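Local coordinates for mevalonate 3-kinase (Thermoplasma acidophilum, PDB 4RKS), which phosphorylates (R)-mevalonate at its 3-hydroxyl with ATP, a step of the alternative mevalonate pathway to isoprenoids in extreme acidophiles, at residues A[56-61]-A[323-328]; A[64-69]-A[118-123]. One frame throughout, in Å; residues are numbered along the deposited sequence.

Contact 1 of 2, residues A[56-61]-A[323-328]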
loop_
_atom_site.group_PDB
_atom_site.type_symbol
_atom_site.label_atom_id
_atom_site.label_comp_id
_atom_site.label_asym_id
_atom_site.label_seq_id
_atom_site.Cartn_x
_atom_site.Cartn_y
_atom_site.Cartn_z
ATOM N N ILE A 56 -1.480 -3.823 -5.076
ATOM C CA ILE A 56 -2.647 -3.169 -5.680
ATOM C C ILE A 56 -3.086 -1.995 -4.817
ATOM O O ILE A 56 -2.944 -2.049 -3.596
ATOM C CB ILE A 56 -3.861 -4.116 -5.792
ATOM C CG1 ILE A 56 -4.011 -4.895 -4.484
ATOM C CG2 ILE A 56 -3.757 -5.023 -6.985
ATOM C CD1 ILE A 56 -5.234 -5.805 -4.433
ATOM N N ALA A 57 -3.626 -0.948 -5.436
ATOM C CA ALA A 57 -4.345 0.086 -4.693
ATOM C C ALA A 57 -5.824 -0.298 -4.609
ATOM O O ALA A 57 -6.377 -0.841 -5.564
ATOM C CB ALA A 57 -4.180 1.440 -5.345
ATOM N N TYR A 58 -6.461 -0.033 -3.470
ATOM C CA TYR A 58 -7.882 -0.355 -3.317
ATOM C C TYR A 58 -8.662 0.815 -2.723
ATOM O O TYR A 58 -8.073 1.747 -2.163
ATOM C CB TYR A 58 -8.062 -1.590 -2.431
ATOM C CG TYR A 58 -7.802 -1.335 -0.945
ATOM C CD1 TYR A 58 -6.523 -1.453 -0.411
ATOM C CD2 TYR A 58 -8.843 -0.988 -0.080
ATOM C CE1 TYR A 58 -6.281 -1.240 0.932
ATOM C CE2 TYR A 58 -8.609 -0.755 1.273
ATOM C CZ TYR A 58 -7.322 -0.885 1.771
ATOM O OH TYR A 58 -7.059 -0.662 3.104
ATOM N N SER A 59 -9.987 0.759 -2.851
ATOM C CA SER A 59 -10.872 1.602 -2.051
ATOM C C SER A 59 -12.154 0.799 -1.878
ATOM O O SER A 59 -12.129 -0.412 -2.072
ATOM C CB SER A 59 -11.142 2.951 -2.720
ATOM O OG SER A 59 -11.699 3.885 -1.804
ATOM N N ASP A 60 -13.263 1.452 -1.528
ATOM C CA ASP A 60 -14.574 0.805 -1.672
ATOM C C ASP A 60 -15.176 1.261 -3.003
ATOM O O ASP A 60 -14.511 1.964 -3.759
ATOM C CB ASP A 60 -15.487 1.114 -0.486
ATOM C CG ASP A 60 -15.680 2.607 -0.259
ATOM O OD1 ASP A 60 -15.424 3.415 -1.188
ATOM O OD2 ASP A 60 -16.102 2.971 0.856
ATOM N N SER A 61 -16.418 0.878 -3.293
ATOM C CA SER A 61 -17.017 1.152 -4.605
ATOM C C SER A 61 -17.262 2.638 -4.830
ATOM O O SER A 61 -17.286 3.108 -5.982
ATOM C CB SER A 61 -18.338 0.375 -4.780
ATOM O OG SER A 61 -19.114 0.401 -3.589
ATOM N N LYS A 323 -15.657 -5.464 4.912
ATOM C CA LYS A 323 -15.723 -4.364 3.956
ATOM C C LYS A 323 -15.645 -4.891 2.530
ATOM O O LYS A 323 -14.896 -5.833 2.247
ATOM C CB LYS A 323 -14.592 -3.361 4.192
ATOM C CG LYS A 323 -15.059 -1.973 4.542
ATOM C CD LYS A 323 -15.475 -1.887 5.994
ATOM C CE LYS A 323 -15.904 -0.473 6.364
ATOM N NZ LYS A 323 -16.287 -0.343 7.801
ATOM N N MET A 324 -16.406 -4.273 1.637
ATOM C CA MET A 324 -16.359 -4.619 0.224
ATOM C C MET A 324 -15.399 -3.669 -0.487
ATOM O O MET A 324 -15.631 -2.459 -0.516
ATOM C CB MET A 324 -17.754 -4.545 -0.401
ATOM C CG MET A 324 -17.815 -4.955 -1.868
ATOM S SD MET A 324 -17.562 -6.721 -2.155
ATOM C CE MET A 324 -19.108 -7.382 -1.509
ATOM N N LEU A 325 -14.337 -4.222 -1.065
ATOM C CA LEU A 325 -13.275 -3.425 -1.681
ATOM C C LEU A 325 -13.155 -3.647 -3.189
ATOM O O LEU A 325 -13.602 -4.661 -3.721
ATOM C CB LEU A 325 -11.928 -3.746 -1.023
ATOM C CG LEU A 325 -11.812 -3.651 0.500
ATOM C CD1 LEU A 325 -10.410 -4.037 0.972
ATOM C CD2 LEU A 325 -12.167 -2.257 0.982
ATOM N N ARG A 326 -12.521 -2.699 -3.875
ATOM C CA ARG A 326 -12.238 -2.860 -5.292
ATOM C C ARG A 326 -10.890 -2.231 -5.660
ATOM O O ARG A 326 -10.391 -1.356 -4.951
ATOM C CB ARG A 326 -13.354 -2.249 -6.140
ATOM C CG ARG A 326 -13.554 -0.767 -5.949
ATOM C CD ARG A 326 -14.318 -0.165 -7.124
ATOM N NE ARG A 326 -15.525 -0.921 -7.453
ATOM C CZ ARG A 326 -16.448 -0.513 -8.321
ATOM N NH1 ARG A 326 -16.308 0.649 -8.946
ATOM N NH2 ARG A 326 -17.516 -1.267 -8.558
ATOM N N ILE A 327 -10.315 -2.675 -6.772
ATOM C CA ILE A 327 -9.026 -2.139 -7.241
ATOM C C ILE A 327 -9.235 -0.750 -7.836
ATOM O O ILE A 327 -10.125 -0.577 -8.646
ATOM C CB ILE A 327 -8.379 -3.039 -8.307
ATOM C CG1 ILE A 327 -8.199 -4.471 -7.793
ATOM C CG2 ILE A 327 -7.063 -2.431 -8.819
ATOM C CD1 ILE A 327 -7.759 -4.556 -6.386
ATOM N N VAL A 328 -8.429 0.237 -7.443
ATOM C CA VAL A 328 -8.578 1.582 -8.001
ATOM C C VAL A 328 -7.247 2.130 -8.559
ATOM O O VAL A 328 -6.233 1.410 -8.591
ATOM C CB VAL A 328 -9.162 2.563 -6.956
ATOM C CG1 VAL A 328 -10.550 2.080 -6.486
ATOM C CG2 VAL A 328 -8.220 2.728 -5.757
#
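Tyr58 and Leu325 meet where strand 53-59 runs antiparallel to strand 321-327, a strand pairing that ties the N-terminal part of this GHMP kinase to its C-terminal part, the two segment axes standing at 136° to each other. Leu325 brings both methyls to the CD2-CE2 side of the phenol ring, obliquely, CD1 lying 3.6 Å from Tyr58 CD2. Tyr58 CG sits between its own backbone N and carbonyl carbon (chi1 73°), and the ring stands out from the strand with that side next to Leu325. Ile327 turns instead to Ile56: the two side chains cross at about a right angle, and their CD1 methyls press together at 3.4 Å, tighter than usual van der Waals contact. Ile195 of strand 193-199 touches both isoleucines. On the face that bears Ser59 and Arg326, Val328 CG2 lies 3.6 Å from Tyr58 C, the carbonyl carbon. Val328 turns CG1 to the CB of Ser59, whose hydroxyl is hydrogen-bonded to the carbonyl of Ile65. Three backbone bonds join the strands: Ser59 and Arg326 exchange a reciprocal pair, and Val328 N donates to Ala57 O at 3.0 Å. Farther along, Arg326 bends at chi3 (49°), folding its chain back over the neighbouring backbone. Its CG passes 3.6 Å from Asp60 O, and one face of the guanidinium rests on Ser61, whose CA comes within 3.8 Å of Arg326 NE.

Contact 2 of 2, residues A[64-69]-A[118-123]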
loop_
_atom_site.group_PDB
_atom_site.type_symbol
_atom_site.label_atom_id
_atom_site.label_comp_id
_atom_site.label_asym_id
_atom_site.label_seq_id
_atom_site.Cartn_x
_atom_site.Cartn_y
_atom_site.Cartn_z
ATOM N N SER A 64 -14.552 6.112 -1.186
ATOM C CA SER A 64 -14.521 6.819 0.082
ATOM C C SER A 64 -13.357 6.435 1.004
ATOM O O SER A 64 -13.015 7.204 1.902
ATOM C CB SER A 64 -15.844 6.614 0.836
ATOM O OG SER A 64 -15.788 5.507 1.731
ATOM N N ILE A 65 -12.781 5.248 0.819
ATOM C CA ILE A 65 -11.571 4.877 1.559
ATOM C C ILE A 65 -10.373 5.536 0.872
ATOM O O ILE A 65 -10.036 5.214 -0.278
ATOM C CB ILE A 65 -11.376 3.348 1.639
ATOM C CG1 ILE A 65 -12.610 2.676 2.269
ATOM C CG2 ILE A 65 -10.147 3.009 2.472
ATOM C CD1 ILE A 65 -12.406 1.207 2.505
ATOM N N ARG A 66 -9.736 6.470 1.572
ATOM C CA ARG A 66 -8.771 7.356 0.926
ATOM C C ARG A 66 -7.977 8.185 1.928
ATOM O O ARG A 66 -8.368 8.291 3.100
ATOM C CB ARG A 66 -9.485 8.305 -0.016
ATOM C CG ARG A 66 -10.300 9.356 0.733
ATOM C CD ARG A 66 -11.403 9.894 -0.153
ATOM N NE ARG A 66 -12.034 11.091 0.381
ATOM C CZ ARG A 66 -13.015 11.095 1.281
ATOM N NH1 ARG A 66 -13.482 9.956 1.778
ATOM N NH2 ARG A 66 -13.534 12.250 1.685
ATOM N N SER A 67 -6.877 8.782 1.451
ATOM C CA SER A 67 -6.162 9.813 2.196
ATOM C C SER A 67 -6.187 11.156 1.448
ATOM O O SER A 67 -5.819 11.226 0.273
ATOM C CB SER A 67 -4.724 9.376 2.457
ATOM O OG SER A 67 -4.081 10.285 3.334
ATOM N N GLU A 68 -6.636 12.214 2.127
ATOM C CA GLU A 68 -6.655 13.568 1.544
ATOM C C GLU A 68 -5.608 14.489 2.178
ATOM O O GLU A 68 -5.467 14.563 3.401
ATOM C CB GLU A 68 -8.027 14.209 1.678
ATOM C CG GLU A 68 -9.149 13.446 0.980
ATOM C CD GLU A 68 -10.465 14.199 1.035
ATOM O OE1 GLU A 68 -10.580 15.154 1.843
ATOM O OE2 GLU A 68 -11.379 13.833 0.270
ATOM N N THR A 69 -4.901 15.206 1.320
ATOM C CA THR A 69 -3.735 15.985 1.707
ATOM C C THR A 69 -3.897 17.437 1.310
ATOM O O THR A 69 -4.464 17.733 0.265
ATOM C CB THR A 69 -2.467 15.414 1.052
ATOM O OG1 THR A 69 -2.079 14.246 1.758
ATOM C CG2 THR A 69 -1.308 16.420 1.067
ATOM N N GLN A 118 -5.871 14.113 6.139
ATOM C CA GLN A 118 -7.121 13.540 6.650
ATOM C C GLN A 118 -7.351 12.174 6.007
ATOM O O GLN A 118 -7.557 12.082 4.796
ATOM C CB GLN A 118 -8.315 14.472 6.387
ATOM C CG GLN A 118 -8.114 15.896 6.968
ATOM C CD GLN A 118 -9.376 16.758 6.962
ATOM O OE1 GLN A 118 -10.494 16.245 6.965
ATOM N NE2 GLN A 118 -9.196 18.077 6.969
ATOM N N ASN A 119 -7.283 11.123 6.823
ATOM C CA ASN A 119 -7.549 9.754 6.390
ATOM C C ASN A 119 -8.991 9.308 6.653
ATOM O O ASN A 119 -9.560 9.609 7.702
ATOM C CB ASN A 119 -6.597 8.786 7.089
ATOM C CG ASN A 119 -5.169 8.951 6.629
ATOM O OD1 ASN A 119 -4.874 9.817 5.806
ATOM N ND2 ASN A 119 -4.272 8.127 7.164
ATOM N N PHE A 120 -9.567 8.581 5.700
ATOM C CA PHE A 120 -10.945 8.101 5.821
ATOM C C PHE A 120 -11.005 6.607 5.568
ATOM O O PHE A 120 -10.612 6.154 4.505
ATOM C CB PHE A 120 -11.859 8.825 4.832
ATOM C CG PHE A 120 -11.806 10.318 4.940
ATOM C CD1 PHE A 120 -10.786 11.038 4.331
ATOM C CD2 PHE A 120 -12.775 11.009 5.655
ATOM C CE1 PHE A 120 -10.725 12.417 4.439
ATOM C CE2 PHE A 120 -12.722 12.387 5.758
ATOM C CZ PHE A 120 -11.689 13.093 5.148
ATOM N N GLY A 121 -11.485 5.835 6.539
ATOM C CA GLY A 121 -11.643 4.405 6.338
ATOM C C GLY A 121 -10.307 3.700 6.432
ATOM O O GLY A 121 -10.188 2.530 6.077
ATOM N N ILE A 122 -9.302 4.446 6.885
ATOM C CA ILE A 122 -8.016 3.909 7.320
ATOM C C ILE A 122 -7.555 4.706 8.549
ATOM O O ILE A 122 -8.048 5.814 8.788
ATOM C CB ILE A 122 -6.945 3.961 6.205
ATOM C CG1 ILE A 122 -6.861 5.361 5.590
ATOM C CG2 ILE A 122 -7.226 2.917 5.136
ATOM C CD1 ILE A 122 -6.010 5.429 4.327
ATOM N N LEU A 123 -6.622 4.149 9.324
ATOM C CA LEU A 123 -6.185 4.773 10.579
ATOM C C LEU A 123 -5.462 6.113 10.358
ATOM O O LEU A 123 -4.685 6.266 9.418
ATOM C CB LEU A 123 -5.279 3.813 11.363
#
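The guanidinium of Arg66 lies flat on the Phe120 ring, a stacked cation-pi pair across an antiparallel strand ladder in the N-terminal domain of this GHMP kinase. The planes are only 12° apart, and Arg66 CZ stands 4.0 Å from the centroid of the Phe120 ring. Arg66 starts with CG between its backbone N and carbonyl carbon (chi1 71°), then runs extended to NE before chi4, at -84°, turns the guanidinium flat onto the ring. Hydrogen bonds in the guanidinium plane fix its rotation. NH1 of Arg66 donates to Ser64 O at 2.8 Å, while Arg66 NE and NH2 both grip Glu68 OE2 in a side-on salt bridge, approaching from the same face of the carboxylate, the NE bond also 2.8 Å. Glu68 in turn stretches past CG to set OE1 3.8 Å from Phe120 CE1, its carboxylate steeply inclined to the ring. An alanine at Arg66 is likely to leave Glu68 without its cationic mate and one face of Phe120 without the flat group that rests on it. Beyond the strand ends, Ile65 and Ile122 meet through their CG2 methyls at 4.0 Å. Reciprocal backbone bonds link Arg66 with Phe120 and Glu68 with Gln118. Between them, on the other face, Ser67 pairs with Asn119; Gln118 and Asn119 both belong to the ATP-binding site. The amide of Asn119 is held at both ends: ND2 donates in the amide plane to Leu123 O at 3.0 Å, and OD1 accepts from Ser67. That serine holds OG anti to its backbone N, placing it 2.6 Å from Asn119 OD1.

In the fold
Both contacts are antiparallel strand pairings, each partly buried, but they bind different regions. Contact 1 joins strands 262 residues apart in sequence, and its side-chain contacts are mainly apolar, among isoleucine, tyrosine, leucine and valine; its arginine lies on an exposed margin. Contact 2 stays within the N-terminal domain and is richer in polar chemistry, with a charged, stacked cluster on one face and, on the other, a serine-asparagine bond that includes an ATP-site residue. Strands 53-59 and 66-73 are consecutive, and both pair with strand 24-34. The contact centres lie about 13 Å apart, yet the contacts meet directly: Leu325 CD2 packs 3.8 Å from Ile65 CD1.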